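Local coordinates for protein deacetylase EF_0837 (Enterococcus faecalis, PDB 2ICS) that acts as a zinc-dependent esterase of the amidohydrolase type, deacetylating acetyl-(R)-mandelate in vitro with very low efficiency, at residues V115-W120 / D126-L131; T92-I97 / K140-E145; S132-S137 / L170-Q175. One frame throughout, in Å; residues are numbered along the deposited sequence.

Overall arrangement
The three contacts lie on the same side of the chain's centre and show a barrel loop folded on itself and the helices packed around it. Contact 1 is nested, along the chain, inside the loop closed by contact 2; their centres are 12 Å apart, and backbone bonds such as Asn116 N to Thr92 O join them. Contact 3, with its centre 9 Å from that of contact 1, follows in series. Contacts 2 and 3, 13 Å apart between centres, both draw on helix 136-145. Contact 1 reaches furthest toward the active site: the side chain of Glu127 comes within about 3 Å of that of Arg156 and about 8 Å of both a zinc ion and the bound adenine.

Contact 1 of 3, residues V115-W120 / D126-L131; sequences VNISKW and DELADL
Ser118 and Glu127 form the tight centre of this contact. The serine hydroxyl donates to the main chain of the other segment, OG to Glu127 O at 2.7 Å, meeting the oxygen at a C=O...donor angle of 139° and somewhat tilted from the carbonyl plane. OG faces that oxygen because it stands anti to its own nitrogen (chi1 -171°). Ser118 CB packs separately against the carboxylate, 3.5 Å from Glu127 OE2. The glutamate chain is bent at its second torsion and meets Asn116 from the opposite direction, the amide and carboxylate planes perpendicular. Asn116 OD1 and Glu127 OE2, 3.3 Å apart, are both acceptors and do not bond; each group is held by other partners. Asn116 OD1 receives Ser118 N at 3.2 Å in a nearly straight bond (165°), an Asx turn, while its ND2 is bonded to Gly90 O. Glu127 OE1 makes a salt bridge with Arg156 NE, so this loop, which follows strand 110-114 of the TIM barrel, supplies a second-shell acid to an arginine that probably stabilises the transition state. Beside the polar cluster, Ile117 and Leu128 cross at about a right angle, CG1 and CD1 of Ile117 each 3.9 Å from Leu128 CD2, and Leu128 also rests on Val161 and Pro169. The other side is loose. Beyond Ser118 the chain turns outward to Trp120, which is exposed, as is Asp130 beyond the type I turn Asp126 to Ala129, its OD1 bonded to Ser132 OG.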
# COMPACT_ATOMS: atom_id res chain seq x y z
N VAL A 115 12.17 -1.32 -6.40
CA VAL A 115 13.61 -1.27 -6.24
C VAL A 115 14.02 0.17 -6.01
O VAL A 115 13.61 1.06 -6.74
CB VAL A 115 14.34 -1.84 -7.49
CG1 VAL A 115 13.87 -1.12 -8.74
CG2 VAL A 115 15.84 -1.70 -7.32
N ASN A 116 14.80 0.39 -4.96
CA ASN A 116 15.26 1.73 -4.62
C ASN A 116 16.22 2.15 -5.72
O ASN A 116 17.02 1.33 -6.17
CB ASN A 116 16.00 1.70 -3.28
CG ASN A 116 16.03 3.04 -2.58
OD1 ASN A 116 16.46 4.05 -3.15
ND2 ASN A 116 15.58 3.06 -1.33
N ILE A 117 16.17 3.40 -6.16
CA ILE A 117 17.08 3.83 -7.21
C ILE A 117 18.53 3.83 -6.71
O ILE A 117 19.46 3.89 -7.51
CB ILE A 117 16.72 5.23 -7.73
CG1 ILE A 117 16.72 6.25 -6.58
CG2 ILE A 117 15.37 5.18 -8.42
CD1 ILE A 117 16.53 7.67 -7.04
N SER A 118 18.71 3.75 -5.39
CA SER A 118 20.04 3.69 -4.80
C SER A 118 20.36 2.20 -4.60
O SER A 118 19.67 1.51 -3.85
CB SER A 118 20.05 4.41 -3.45
OG SER A 118 21.37 4.53 -2.96
N LYS A 119 21.39 1.71 -5.28
CA LYS A 119 21.76 0.30 -5.25
C LYS A 119 21.74 -0.48 -3.93
O LYS A 119 21.51 -1.69 -3.94
CB LYS A 119 23.12 0.08 -5.93
CG LYS A 119 24.33 0.73 -5.28
CD LYS A 119 25.61 0.18 -5.93
CE LYS A 119 26.88 0.84 -5.42
NZ LYS A 119 27.12 2.18 -6.04
N TRP A 120 21.96 0.18 -2.80
CA TRP A 120 21.93 -0.55 -1.53
C TRP A 120 20.65 -0.32 -0.74
O TRP A 120 20.54 -0.72 0.42
CB TRP A 120 23.14 -0.19 -0.66
CG TRP A 120 24.43 -0.70 -1.23
CD1 TRP A 120 25.38 0.02 -1.90
CD2 TRP A 120 24.89 -2.06 -1.23
NE1 TRP A 120 26.39 -0.80 -2.33
CE2 TRP A 120 26.12 -2.08 -1.92
CE3 TRP A 120 24.38 -3.25 -0.71
CZ2 TRP A 120 26.85 -3.27 -2.12
CZ3 TRP A 120 25.10 -4.43 -0.89
CH2 TRP A 120 26.33 -4.43 -1.60
N ASP A 126 20.61 8.18 4.59
CA ASP A 126 20.74 9.11 3.47
C ASP A 126 21.28 8.44 2.21
O ASP A 126 22.31 8.84 1.69
CB ASP A 126 21.66 10.27 3.87
CG ASP A 126 23.02 9.79 4.37
OD1 ASP A 126 23.86 10.65 4.72
OD2 ASP A 126 23.26 8.56 4.42
N GLU A 127 20.56 7.44 1.71
CA GLU A 127 21.01 6.72 0.53
C GLU A 127 20.99 7.50 -0.78
O GLU A 127 21.36 6.97 -1.82
CB GLU A 127 20.25 5.40 0.40
CG GLU A 127 18.91 5.37 1.11
CD GLU A 127 17.78 5.75 0.20
OE1 GLU A 127 16.61 5.78 0.65
OE2 GLU A 127 18.07 6.00 -0.99
N LEU A 128 20.56 8.76 -0.73
CA LEU A 128 20.55 9.58 -1.94
C LEU A 128 21.53 10.75 -1.80
O LEU A 128 21.62 11.61 -2.68
CB LEU A 128 19.14 10.10 -2.24
CG LEU A 128 18.10 9.05 -2.66
CD1 LEU A 128 16.82 9.76 -3.10
CD2 LEU A 128 18.64 8.20 -3.81
N ALA A 129 22.28 10.75 -0.70
CA ALA A 129 23.28 11.79 -0.43
C ALA A 129 24.51 11.57 -1.31
O ALA A 129 25.22 12.52 -1.66
CB ALA A 129 23.67 11.75 1.04
N ASP A 130 24.77 10.32 -1.66
CA ASP A 130 25.90 9.96 -2.53
C ASP A 130 25.31 9.48 -3.85
O ASP A 130 24.83 8.36 -3.95
CB ASP A 130 26.73 8.84 -1.89
CG ASP A 130 27.91 8.41 -2.77
OD1 ASP A 130 28.00 8.86 -3.93
OD2 ASP A 130 28.75 7.62 -2.28
N LEU A 131 25.37 10.34 -4.87
CA LEU A 131 24.81 10.02 -6.18
C LEU A 131 25.42 8.83 -6.92
O LEU A 131 24.78 8.26 -7.81
CB LEU A 131 24.87 11.25 -7.07
CG LEU A 131 23.53 11.82 -7.51
CD1 LEU A 131 22.61 12.00 -6.30
CD2 LEU A 131 23.76 13.14 -8.23

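Contact 2 of 3, residues T92-I97 / K140-E145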
# COMPACT_ATOMS: atom_id res chain seq x y z
N THR A 92 15.25 -2.37 -0.48
CA THR A 92 16.45 -2.85 -1.15
C THR A 92 16.70 -2.20 -2.49
O THR A 92 15.78 -1.73 -3.16
CB THR A 92 16.41 -4.37 -1.40
OG1 THR A 92 15.38 -4.67 -2.35
CG2 THR A 92 16.12 -5.12 -0.11
N GLY A 93 17.97 -2.20 -2.88
CA GLY A 93 18.37 -1.67 -4.17
C GLY A 93 18.80 -2.86 -5.00
O GLY A 93 18.69 -4.00 -4.54
N ALA A 94 19.29 -2.61 -6.21
CA ALA A 94 19.72 -3.69 -7.09
C ALA A 94 20.75 -4.63 -6.46
O ALA A 94 20.79 -5.81 -6.78
CB ALA A 94 20.30 -3.10 -8.38
N GLU A 95 21.57 -4.11 -5.55
CA GLU A 95 22.61 -4.91 -4.91
C GLU A 95 22.15 -5.89 -3.83
O GLU A 95 22.89 -6.80 -3.47
CB GLU A 95 23.68 -3.99 -4.34
CG GLU A 95 24.45 -3.19 -5.39
CD GLU A 95 25.42 -4.05 -6.20
OE1 GLU A 95 26.36 -4.61 -5.60
OE2 GLU A 95 25.24 -4.16 -7.43
N ASN A 96 20.94 -5.72 -3.31
CA ASN A 96 20.46 -6.63 -2.28
C ASN A 96 19.04 -7.15 -2.47
O ASN A 96 18.54 -7.91 -1.65
CB ASN A 96 20.60 -5.97 -0.90
CG ASN A 96 20.10 -4.53 -0.86
OD1 ASN A 96 19.75 -3.94 -1.89
ND2 ASN A 96 20.08 -3.94 0.33
N ILE A 97 18.40 -6.77 -3.57
CA ILE A 97 17.03 -7.21 -3.83
C ILE A 97 16.90 -8.73 -4.02
O ILE A 97 15.86 -9.32 -3.71
CB ILE A 97 16.45 -6.46 -5.05
CG1 ILE A 97 14.95 -6.73 -5.14
CG2 ILE A 97 17.18 -6.90 -6.32
CD1 ILE A 97 14.22 -5.74 -6.01
N LYS A 140 17.99 -1.12 -14.00
CA LYS A 140 17.49 -1.78 -15.20
C LYS A 140 17.72 -3.29 -15.12
O LYS A 140 16.83 -4.08 -15.45
CB LYS A 140 18.18 -1.22 -16.45
CG LYS A 140 17.92 -2.03 -17.71
CD LYS A 140 17.08 -1.28 -18.73
CE LYS A 140 17.89 -0.21 -19.44
NZ LYS A 140 17.10 0.38 -20.55
N LYS A 141 18.91 -3.67 -14.67
CA LYS A 141 19.25 -5.08 -14.55
C LYS A 141 18.34 -5.80 -13.56
O LYS A 141 17.94 -6.94 -13.79
CB LYS A 141 20.71 -5.24 -14.13
CG LYS A 141 21.70 -4.74 -15.18
CD LYS A 141 23.15 -4.99 -14.78
CE LYS A 141 24.10 -4.44 -15.84
NZ LYS A 141 25.53 -4.56 -15.43
N ALA A 142 18.01 -5.14 -12.46
CA ALA A 142 17.14 -5.76 -11.47
C ALA A 142 15.76 -5.98 -12.08
O ALA A 142 15.16 -7.05 -11.93
CB ALA A 142 17.04 -4.89 -10.23
N ILE A 143 15.26 -4.97 -12.77
CA ILE A 143 13.94 -5.04 -13.39
C ILE A 143 13.86 -6.16 -14.43
O ILE A 143 12.83 -6.82 -14.56
CB ILE A 143 13.57 -3.68 -14.04
CG1 ILE A 143 13.39 -2.63 -12.94
CG2 ILE A 143 12.30 -3.81 -14.87
CD1 ILE A 143 13.03 -1.25 -13.45
N GLN A 144 14.95 -6.40 -15.15
CA GLN A 144 14.97 -7.45 -16.16
C GLN A 144 15.25 -8.81 -15.52
O GLN A 144 14.92 -9.85 -16.09
CB GLN A 144 16.04 -7.15 -17.22
CG GLN A 144 15.86 -5.80 -17.89
CD GLN A 144 16.96 -5.48 -18.89
OE1 GLN A 144 17.98 -6.18 -18.96
NE2 GLN A 144 16.77 -4.42 -19.67
N GLU A 145 15.85 -8.79 -14.34
CA GLU A 145 16.18 -10.01 -13.62
C GLU A 145 15.03 -10.61 -12.81
O GLU A 145 14.94 -11.83 -12.66
CB GLU A 145 17.39 -9.77 -12.71
CG GLU A 145 18.72 -9.70 -13.45
CD GLU A 145 19.83 -9.06 -12.63
OE1 GLU A 145 20.05 -9.48 -11.47
OE2 GLU A 145 20.50 -8.15 -13.16
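Ala142 gives up more surface to this contact than any other residue, and it does so with a single methyl group. Its CB projects from helix 136-145 toward the loop and lies 4.2 Å from Ala94 CB and 4.4 Å from Ile97 CG2, the two loop carbons being 5.3 Å from each other. One small side chain thus leans on two neighbours at once, in a purely apolar meeting. Short side chains on both sides let the backbones approach closely, and Ala94 CA and Ala142 CA are 5.5 Å apart. Ile97 takes part through its shorter branch: with CG1 anti to the backbone nitrogen (chi1 -169°), CD1 ends farther from the alanine, and CG2 is the nearer branch. In fold terms, the contact belongs to the helical layer of the TIM barrel. Residues 92-97 connect strand 83-89 to helix 97-105, while helix 136-145 comes one strand later, between strands 110-114 and 150-152, so the alanine seats it against the start of its predecessor. Val150 of strand 150-152 is touched by both Ile97 and Ile143, which puts the barrel wall beneath the two elements. Ala94 also meets Leu138, one turn earlier on the same helix. The loop that presents Ala94 and Ile97 is shaped by its own bonds: Asn96 OD1 accepts Gly93 N at 2.7 Å, and Gly93 O accepts Asn96 N at 3.1 Å and, weakly, Ile97 N. Asn96 stands at the N-cap position of helix 97-105, yet its side chain makes no capping bond; its ND2 is bonded instead to Trp120 O, tying this turn to the next loop round the barrel.

Contact 3 of 3, residues S132-S137 / L170-Q175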
# COMPACT_ATOMS: atom_id res chain seq x y z
N SER A 132 26.65 8.45 -6.59
CA SER A 132 27.27 7.32 -7.27
C SER A 132 26.49 6.04 -7.00
O SER A 132 26.54 5.09 -7.79
CB SER A 132 28.73 7.15 -6.82
OG SER A 132 28.81 6.87 -5.43
N LYS A 133 25.76 6.02 -5.89
CA LYS A 133 24.96 4.85 -5.51
C LYS A 133 23.74 4.70 -6.41
O LYS A 133 23.13 3.63 -6.47
CB LYS A 133 24.49 4.97 -4.07
CG LYS A 133 25.59 4.99 -3.02
CD LYS A 133 24.97 5.12 -1.63
CE LYS A 133 26.01 5.16 -0.53
NZ LYS A 133 25.36 5.30 0.80
N VAL A 134 23.39 5.77 -7.11
CA VAL A 134 22.23 5.76 -7.99
C VAL A 134 22.62 5.46 -9.43
O VAL A 134 22.76 6.37 -10.25
CB VAL A 134 21.50 7.13 -7.94
CG1 VAL A 134 20.33 7.13 -8.90
CG2 VAL A 134 21.02 7.41 -6.53
N GLN A 135 22.80 4.18 -9.74
CA GLN A 135 23.18 3.76 -11.09
C GLN A 135 21.97 3.25 -11.87
O GLN A 135 21.39 2.22 -11.53
CB GLN A 135 24.24 2.65 -11.04
CG GLN A 135 25.59 3.08 -10.50
CD GLN A 135 26.61 1.95 -10.51
OE1 GLN A 135 26.96 1.42 -11.57
NE2 GLN A 135 27.09 1.58 -9.32
N ALA A 136 21.60 3.97 -12.92
CA ALA A 136 20.47 3.58 -13.75
C ALA A 136 20.62 2.15 -14.25
O ALA A 136 19.66 1.37 -14.24
CB ALA A 136 20.33 4.54 -14.94
N SER A 137 21.83 1.80 -14.68
CA SER A 137 22.11 0.47 -15.20
C SER A 137 21.76 -0.63 -14.22
O SER A 137 21.14 -1.63 -14.60
CB SER A 137 23.59 0.35 -15.58
OG SER A 137 23.90 1.20 -16.67
N LEU A 170 15.34 12.86 -8.07
CA LEU A 170 14.04 12.62 -8.69
C LEU A 170 14.15 12.64 -10.21
O LEU A 170 13.54 11.82 -10.88
CB LEU A 170 13.02 13.66 -8.22
CG LEU A 170 11.58 13.51 -8.73
CD1 LEU A 170 11.03 12.13 -8.38
CD2 LEU A 170 10.70 14.60 -8.11
N GLU A 171 14.95 13.56 -10.74
CA GLU A 171 15.13 13.63 -12.19
C GLU A 171 15.69 12.30 -12.67
O GLU A 171 15.27 11.78 -13.70
CB GLU A 171 16.10 14.74 -12.58
CG GLU A 171 15.60 16.15 -12.35
CD GLU A 171 16.53 17.18 -12.97
OE1 GLU A 171 16.69 17.16 -14.21
OE2 GLU A 171 17.11 17.99 -12.22
N LEU A 172 16.64 11.76 -11.91
CA LEU A 172 17.25 10.48 -12.24
C LEU A 172 16.18 9.39 -12.17
O LEU A 172 16.18 8.47 -12.98
CB LEU A 172 18.38 10.16 -11.26
CG LEU A 172 19.65 11.02 -11.28
CD1 LEU A 172 20.61 10.53 -10.21
CD2 LEU A 172 20.32 10.95 -12.66
N ALA A 173 15.28 9.51 -11.20
CA ALA A 173 14.21 8.53 -11.04
C ALA A 173 13.31 8.56 -12.28
O ALA A 173 12.94 7.51 -12.80
CB ALA A 173 13.40 8.84 -9.78
N LYS A 174 12.95 9.75 -12.74
CA LYS A 174 12.11 9.87 -13.92
C LYS A 174 12.82 9.32 -15.17
O LYS A 174 12.19 8.73 -16.05
CB LYS A 174 11.70 11.33 -14.14
CG LYS A 174 10.77 11.87 -13.05
CD LYS A 174 9.43 11.12 -13.03
CE LYS A 174 8.59 11.45 -14.26
NZ LYS A 174 7.34 10.64 -14.33
N GLN A 175 14.13 9.51 -15.24
CA GLN A 175 14.92 9.02 -16.37
C GLN A 175 14.91 7.49 -16.36
O GLN A 175 14.67 6.85 -17.39
CB GLN A 175 16.36 9.52 -16.28
CG GLN A 175 17.31 8.95 -17.32
CD GLN A 175 18.76 9.27 -17.01
OE1 GLN A 175 19.13 10.44 -16.87
NE2 GLN A 175 19.59 8.24 -16.92
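Val134 CG1 and Leu172 CD1 meet at 3.7 Å in the closest approach of these segments, the two side chains crossing obliquely. The same leucine methyl lies 4.2 Å from Val134 CB, so it meets the CG1 branch and the CB beneath it. Val134 CG1 is directed there by standing anti to the backbone nitrogen (chi1 178°), and Leu172, extended at its second torsion, reaches out from helix 168-178 to meet it. Nearer the surface, Ala136 CB rests against the amide of Gln175, 4.3 Å from NE2, a nitrogen bonded to Glu179 OE2. Outside this first shell, Val134 also packs on Leu128, and the preceding residue is tied to the neighbouring loop by a backbone bond between Lys133 and Lys119. On helix 168-178, Leu170 packs on Ile199 and Leu202 of helix 196-202, while Lys174 NZ makes salt bridges with Glu204 and Asp207. Gln135, at the N-cap position, marks where the loop gives way to helix 136-145. The contact thus sets the loop and first turn of helix 136-145 against helix 168-178; both helices belong to the outer helical layer of this TIM barrel, joined here at its partly solvent-open surface.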